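Local coordinates for protein endo-beta-mannanase (Opitutaceae bacterium TAV5, PDB 7BOB) that probably hydrolyses beta-1,4-linked mannosides in an exo-acting manner, as a homotrimeric glycoside hydrolase of family 5 from a bacterium of the termite hindgut, at residues Y298-L303 and F354-R359; F282-T287 and P293-Y298. All coordinates share one frame; numbering follows the deposited sequence.

Along the chain, strand 277-282 of the parallel eight-stranded barrel runs out into a loop and returns as helix 292-309. Contact 2 closes this short excursion by laying residues 282-287 against the first turns of the helix, at 293-298. The same helix continues into contact 1, where residues 298-303 meet 354-359 of helix 352-364 after a larger loop that includes strand 311-316. The two contacts are therefore in series, neither nested nor crossed; Tyr298 belongs to both ranges but touches only in contact 2. Their centres lie about 10 Å apart, and they meet through Phe282, which packs on Phe354, Leu303 and Leu299, and through Leu299 on Thr284, so strand end, loop and both helices pack together.

Contact 1 of 2, residues Y298-L303 and F354-R359; sequences YLRAIL and FVEFAR
Leu303 lies against the flat side of Phe357 in the apolar part of the contact between 298-303 and 354-359. Leu303 CB sits 3.7 Å from the centroid of the Phe357 ring and only 10° off the ring normal, a CH-pi contact over the middle of one face. Farther out, Leu303 CD1 passes the CG side of that ring and also comes within 4.0 Å of Phe354 CD1, so one leucine bridges two aromatic rings. Phe357 reaches it with CG anti to the backbone N, which carries the ring across to the other helix. The Phe357 ring also meets Tyr314 of strand 311-316 edge-to-face, while Phe354 makes an edge-to-face contact with Phe282. With an alanine at Phe357, the face under Leu303 CB would be gone, which would probably open a gap between the helices and deprive Tyr314 of an edge-to-face partner.

The short helical segments run roughly parallel, with axes 10.6 Å apart at an angle of 29°. At the exposed margin the long axes of the Arg300 and Glu356 side chains are nearly perpendicular. Arg300 NH2 is 3.3 Å from Glu356 OE1, a salt bridge whose hydrogen bond is weak, being both long and bent (N-H...O 135°); the guanidinium and carboxylate planes are not aligned. Arg300 NE pairs with Asp296 on its own helix, its stronger polar partner. The chemistry thus implies an interface joined mainly by buried apolar packing, with a bent, solvent-side ion pair likely to add only modestly.

Contact 2 of 2, residues F282-T287 and P293-Y298; sequences FGTILT and PHTDAY
The Tyr298 ring is approached obliquely by Thr284, where Thr284 CG2 lies 3.8 Å from Tyr298 CD2, and more distantly by the carbonyl oxygen of Gly283, where Gly283 O is 4.2 Å from Tyr298 CE2. At the ring edge, in its plane, is a water that accepts from Tyr298 OH at 2.6 Å and donates to Gly283 O at 3.0 Å. This water joins the phenol to the loop backbone, giving both polar atoms a partner. Leu255 and Arg261 also touch the tyrosine. Its ring reaches the loop because CG stands anti to the backbone N (chi1 171°), and the tyrosine and Thr284 side chains run antiparallel alongside one another.

In the (beta/alpha)8 barrel of family 5, this is the loop from strand 277-282 into helix 292-309, folded back onto the helix's first turns. Thr284 and Thr295 meet there nearly perpendicular, through their carbon atoms, Thr284 CB being 3.9 Å from Thr295 CG2. That Thr295 methyl also lies 3.3 Å from Leu286 O. The same carbonyl accepts a hydrogen bond from Thr284 OG1 at 2.7 Å, with the donor 36° above the carbonyl plane; this bond is consistent with a held rotamer (chi1 58°) in which Thr284 CG2 faces the helix. Across the subunit boundary, Tyr495 of a neighbouring subunit packs on Ile285 and Leu286.

Contact 1 of 2, residues Y298-L303 and F354-R359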
loop_
_atom_site.group_PDB
_atom_site.type_symbol
_atom_site.label_atom_id
_atom_site.label_comp_id
_atom_site.label_asym_id
_atom_site.label_seq_id
_atom_site.Cartn_x
_atom_site.Cartn_y
_atom_site.Cartn_z
ATOM N N TYR A 298 -9.555 -36.135 4.293
ATOM C CA TYR A 298 -10.033 -34.762 4.397
ATOM C C TYR A 298 -11.550 -34.708 4.312
ATOM O O TYR A 298 -12.211 -34.043 5.124
ATOM C CB TYR A 298 -9.399 -33.904 3.293
ATOM C CG TYR A 298 -9.974 -32.513 3.174
ATOM C CD1 TYR A 298 -9.547 -31.491 4.019
ATOM C CD2 TYR A 298 -10.920 -32.210 2.198
ATOM C CE1 TYR A 298 -10.058 -30.207 3.913
ATOM C CE2 TYR A 298 -11.430 -30.914 2.065
ATOM C CZ TYR A 298 -11.001 -29.923 2.927
ATOM O OH TYR A 298 -11.515 -28.649 2.813
ATOM N N LEU A 299 -12.119 -35.403 3.325
ATOM C CA LEU A 299 -13.561 -35.358 3.149
ATOM C C LEU A 299 -14.268 -35.968 4.345
ATOM O O LEU A 299 -15.280 -35.425 4.812
ATOM C CB LEU A 299 -13.958 -36.066 1.855
ATOM C CG LEU A 299 -13.479 -35.357 0.579
ATOM C CD1 LEU A 299 -13.852 -36.157 -0.646
ATOM C CD2 LEU A 299 -14.023 -33.938 0.480
ATOM N N ARG A 300 -13.722 -37.069 4.888
ATOM C CA ARG A 300 -14.353 -37.696 6.045
ATOM C C ARG A 300 -14.322 -36.794 7.266
ATOM O O ARG A 300 -15.115 -37.003 8.192
ATOM C CB ARG A 300 -13.694 -39.055 6.360
ATOM C CG ARG A 300 -14.217 -40.136 5.395
ATOM C CD ARG A 300 -13.213 -41.255 5.141
ATOM N NE ARG A 300 -13.721 -42.147 4.101
ATOM C CZ ARG A 300 -14.745 -42.991 4.271
ATOM N NH1 ARG A 300 -15.356 -43.066 5.442
ATOM N NH2 ARG A 300 -15.166 -43.751 3.265
ATOM N N ALA A 301 -13.431 -35.799 7.298
ATOM C CA ALA A 301 -13.489 -34.845 8.394
ATOM C C ALA A 301 -14.431 -33.676 8.083
ATOM O O ALA A 301 -15.316 -33.350 8.883
ATOM C CB ALA A 301 -12.080 -34.330 8.722
ATOM N N ILE A 302 -14.280 -33.038 6.924
ATOM C CA ILE A 302 -14.945 -31.747 6.776
ATOM C C ILE A 302 -16.444 -31.881 6.539
ATOM O O ILE A 302 -17.209 -31.013 6.974
ATOM C CB ILE A 302 -14.284 -30.922 5.663
ATOM C CG1 ILE A 302 -14.385 -31.654 4.337
ATOM C CG2 ILE A 302 -12.828 -30.591 6.039
ATOM C CD1 ILE A 302 -14.909 -30.765 3.234
ATOM N N LEU A 303 -16.899 -32.954 5.863
ATOM C CA LEU A 303 -18.327 -33.058 5.559
ATOM C C LEU A 303 -19.170 -33.253 6.816
ATOM O O LEU A 303 -20.149 -32.506 6.994
ATOM C CB LEU A 303 -18.566 -34.162 4.526
ATOM C CG LEU A 303 -17.977 -33.824 3.154
ATOM C CD1 LEU A 303 -18.167 -35.003 2.189
ATOM C CD2 LEU A 303 -18.616 -32.538 2.599
ATOM N N PHE A 354 -17.641 -38.686 -0.739
ATOM C CA PHE A 354 -18.734 -37.750 -0.998
ATOM C C PHE A 354 -19.992 -38.490 -1.453
ATOM O O PHE A 354 -21.106 -38.145 -1.045
ATOM C CB PHE A 354 -18.342 -36.705 -2.042
ATOM C CG PHE A 354 -19.451 -35.731 -2.347
ATOM C CD1 PHE A 354 -20.171 -35.145 -1.311
ATOM C CD2 PHE A 354 -19.800 -35.434 -3.659
ATOM C CE1 PHE A 354 -21.199 -34.261 -1.569
ATOM C CE2 PHE A 354 -20.838 -34.545 -3.931
ATOM C CZ PHE A 354 -21.539 -33.953 -2.896
ATOM N N VAL A 355 -19.834 -39.514 -2.294
ATOM C CA VAL A 355 -20.998 -40.271 -2.747
ATOM C C VAL A 355 -21.667 -40.953 -1.563
ATOM O O VAL A 355 -22.891 -40.900 -1.405
ATOM C CB VAL A 355 -20.604 -41.286 -3.835
ATOM C CG1 VAL A 355 -21.824 -42.143 -4.238
ATOM C CG2 VAL A 355 -20.032 -40.566 -5.054
ATOM N N GLU A 356 -20.859 -41.570 -0.691
ATOM C CA GLU A 356 -21.411 -42.271 0.467
ATOM C C GLU A 356 -22.068 -41.278 1.414
ATOM O O GLU A 356 -23.177 -41.520 1.917
ATOM C CB GLU A 356 -20.305 -43.080 1.164
ATOM C CG GLU A 356 -20.708 -43.779 2.472
ATOM C CD GLU A 356 -19.510 -44.132 3.363
ATOM O OE1 GLU A 356 -18.395 -44.335 2.817
ATOM O OE2 GLU A 356 -19.671 -44.183 4.614
ATOM N N PHE A 357 -21.421 -40.124 1.623
ATOM C CA PHE A 357 -21.970 -39.114 2.520
ATOM C C PHE A 357 -23.270 -38.533 1.968
ATOM O O PHE A 357 -24.209 -38.264 2.727
ATOM C CB PHE A 357 -20.925 -38.009 2.761
ATOM C CG PHE A 357 -21.448 -36.827 3.540
ATOM C CD1 PHE A 357 -21.325 -36.781 4.922
ATOM C CD2 PHE A 357 -22.051 -35.746 2.883
ATOM C CE1 PHE A 357 -21.801 -35.678 5.644
ATOM C CE2 PHE A 357 -22.531 -34.642 3.594
ATOM C CZ PHE A 357 -22.408 -34.612 4.976
ATOM N N ALA A 358 -23.334 -38.301 0.655
ATOM C CA ALA A 358 -24.562 -37.754 0.094
ATOM C C ALA A 358 -25.714 -38.739 0.244
ATOM O O ALA A 358 -26.844 -38.341 0.550
ATOM C CB ALA A 358 -24.375 -37.400 -1.377
ATOM N N ARG A 359 -25.449 -40.024 0.010
ATOM C CA ARG A 359 -26.499 -41.024 0.173
ATOM C C ARG A 359 -26.920 -41.125 1.634
ATOM O O ARG A 359 -28.115 -41.145 1.934
ATOM C CB ARG A 359 -26.033 -42.371 -0.389
ATOM C CG ARG A 359 -25.779 -42.307 -1.935
ATOM C CD ARG A 359 -26.448 -43.475 -2.715
ATOM N NE ARG A 359 -25.938 -43.632 -4.087
ATOM C CZ ARG A 359 -24.836 -44.316 -4.395
ATOM N NH1 ARG A 359 -24.128 -44.893 -3.426
ATOM N NH2 ARG A 359 -24.443 -44.431 -5.662
#

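Contact 2 of 2, residues F282-T287 and P293-Y298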
loop_
_atom_site.group_PDB
_atom_site.type_symbol
_atom_site.label_atom_id
_atom_site.label_comp_id
_atom_site.label_asym_id
_atom_site.label_seq_id
_atom_site.Cartn_x
_atom_site.Cartn_y
_atom_site.Cartn_z
ATOM N N PHE A 282 -17.654 -27.054 -2.568
ATOM C CA PHE A 282 -16.529 -27.515 -1.787
ATOM C C PHE A 282 -15.731 -28.454 -2.669
ATOM O O PHE A 282 -16.284 -29.092 -3.567
ATOM C CB PHE A 282 -16.990 -28.205 -0.495
ATOM C CG PHE A 282 -17.537 -29.562 -0.729
ATOM C CD1 PHE A 282 -18.836 -29.726 -1.195
ATOM C CD2 PHE A 282 -16.738 -30.680 -0.540
ATOM C CE1 PHE A 282 -19.340 -31.001 -1.432
ATOM C CE2 PHE A 282 -17.228 -31.950 -0.784
ATOM C CZ PHE A 282 -18.535 -32.114 -1.225
ATOM N N GLY A 283 -14.430 -28.525 -2.430
ATOM C CA GLY A 283 -13.596 -29.366 -3.270
ATOM C C GLY A 283 -12.264 -29.607 -2.610
ATOM O O GLY A 283 -11.910 -28.935 -1.640
ATOM N N THR A 284 -11.542 -30.598 -3.126
ATOM C CA THR A 284 -10.198 -30.831 -2.614
ATOM C C THR A 284 -9.120 -30.178 -3.455
ATOM O O THR A 284 -8.001 -30.020 -2.961
ATOM C CB THR A 284 -9.877 -32.328 -2.519
ATOM O OG1 THR A 284 -10.019 -32.919 -3.817
ATOM C CG2 THR A 284 -10.789 -33.024 -1.497
ATOM N N ILE A 285 -9.432 -29.807 -4.706
ATOM C CA ILE A 285 -8.493 -29.182 -5.640
ATOM C C ILE A 285 -7.474 -30.211 -6.113
ATOM O O ILE A 285 -7.360 -30.490 -7.310
ATOM C CB ILE A 285 -7.784 -27.945 -5.035
ATOM C CG1 ILE A 285 -8.811 -26.881 -4.637
ATOM C CG2 ILE A 285 -6.747 -27.376 -6.046
ATOM C CD1 ILE A 285 -9.617 -26.336 -5.846
ATOM N N LEU A 286 -6.688 -30.752 -5.196
ATOM C CA LEU A 286 -5.862 -31.896 -5.552
ATOM C C LEU A 286 -6.782 -33.099 -5.673
ATOM O O LEU A 286 -7.567 -33.376 -4.753
ATOM C CB LEU A 286 -4.778 -32.130 -4.503
ATOM C CG LEU A 286 -3.991 -30.884 -4.079
ATOM C CD1 LEU A 286 -3.083 -31.213 -2.895
ATOM C CD2 LEU A 286 -3.176 -30.272 -5.248
ATOM N N THR A 287 -6.747 -33.775 -6.829
ATOM C CA THR A 287 -7.585 -34.961 -6.990
ATOM C C THR A 287 -6.850 -36.103 -7.691
ATOM O O THR A 287 -7.501 -37.034 -8.180
ATOM C CB THR A 287 -8.875 -34.656 -7.782
ATOM O OG1 THR A 287 -8.535 -34.338 -9.130
ATOM C CG2 THR A 287 -9.686 -33.502 -7.175
ATOM N N PRO A 293 -5.272 -41.075 -0.692
ATOM C CA PRO A 293 -5.389 -41.294 0.765
ATOM C C PRO A 293 -5.734 -40.020 1.515
ATOM O O PRO A 293 -6.528 -40.059 2.468
ATOM C CB PRO A 293 -4.005 -41.826 1.173
ATOM C CG PRO A 293 -3.317 -42.202 -0.112
ATOM C CD PRO A 293 -3.904 -41.341 -1.183
ATOM N N HIS A 294 -5.193 -38.872 1.067
ATOM C CA HIS A 294 -5.360 -37.628 1.817
ATOM C C HIS A 294 -6.694 -36.949 1.529
ATOM O O HIS A 294 -7.319 -36.403 2.448
ATOM C CB HIS A 294 -4.192 -36.693 1.524
ATOM C CG HIS A 294 -2.865 -37.361 1.684
ATOM N ND1 HIS A 294 -2.419 -37.838 2.901
ATOM C CD2 HIS A 294 -1.908 -37.673 0.779
ATOM C CE1 HIS A 294 -1.231 -38.391 2.740
ATOM N NE2 HIS A 294 -0.898 -38.307 1.462
ATOM N N THR A 295 -7.149 -36.964 0.269
ATOM C CA THR A 295 -8.439 -36.354 -0.025
ATOM C C THR A 295 -9.564 -37.127 0.648
ATOM O O THR A 295 -10.546 -36.539 1.127
ATOM C CB THR A 295 -8.645 -36.270 -1.543
ATOM O OG1 THR A 295 -8.595 -37.581 -2.129
ATOM C CG2 THR A 295 -7.537 -35.386 -2.166
ATOM N N ASP A 296 -9.412 -38.446 0.736
ATOM C CA ASP A 296 -10.419 -39.279 1.392
ATOM C C ASP A 296 -10.534 -38.938 2.881
ATOM O O ASP A 296 -11.638 -38.720 3.402
ATOM C CB ASP A 296 -10.057 -40.747 1.145
ATOM C CG ASP A 296 -10.810 -41.698 2.008
ATOM O OD1 ASP A 296 -12.047 -41.750 1.919
ATOM O OD2 ASP A 296 -10.146 -42.410 2.770
ATOM N N ALA A 297 -9.395 -38.839 3.571
ATOM C CA ALA A 297 -9.427 -38.482 4.992
ATOM C C ALA A 297 -9.935 -37.058 5.193
ATOM O O ALA A 297 -10.682 -36.787 6.147
ATOM C CB ALA A 297 -8.037 -38.640 5.615
ATOM N N TYR A 298 -9.555 -36.135 4.293
ATOM C CA TYR A 298 -10.033 -34.762 4.397
ATOM C C TYR A 298 -11.550 -34.708 4.312
ATOM O O TYR A 298 -12.211 -34.043 5.124
ATOM C CB TYR A 298 -9.399 -33.904 3.293
ATOM C CG TYR A 298 -9.974 -32.513 3.174
ATOM C CD1 TYR A 298 -9.547 -31.491 4.019
ATOM C CD2 TYR A 298 -10.920 -32.210 2.198
ATOM C CE1 TYR A 298 -10.058 -30.207 3.913
ATOM C CE2 TYR A 298 -11.430 -30.914 2.065
ATOM C CZ TYR A 298 -11.001 -29.923 2.927
ATOM O OH TYR A 298 -11.515 -28.649 2.813
HETATM O O HOH W 1 -13.198 -28.072 0.893
#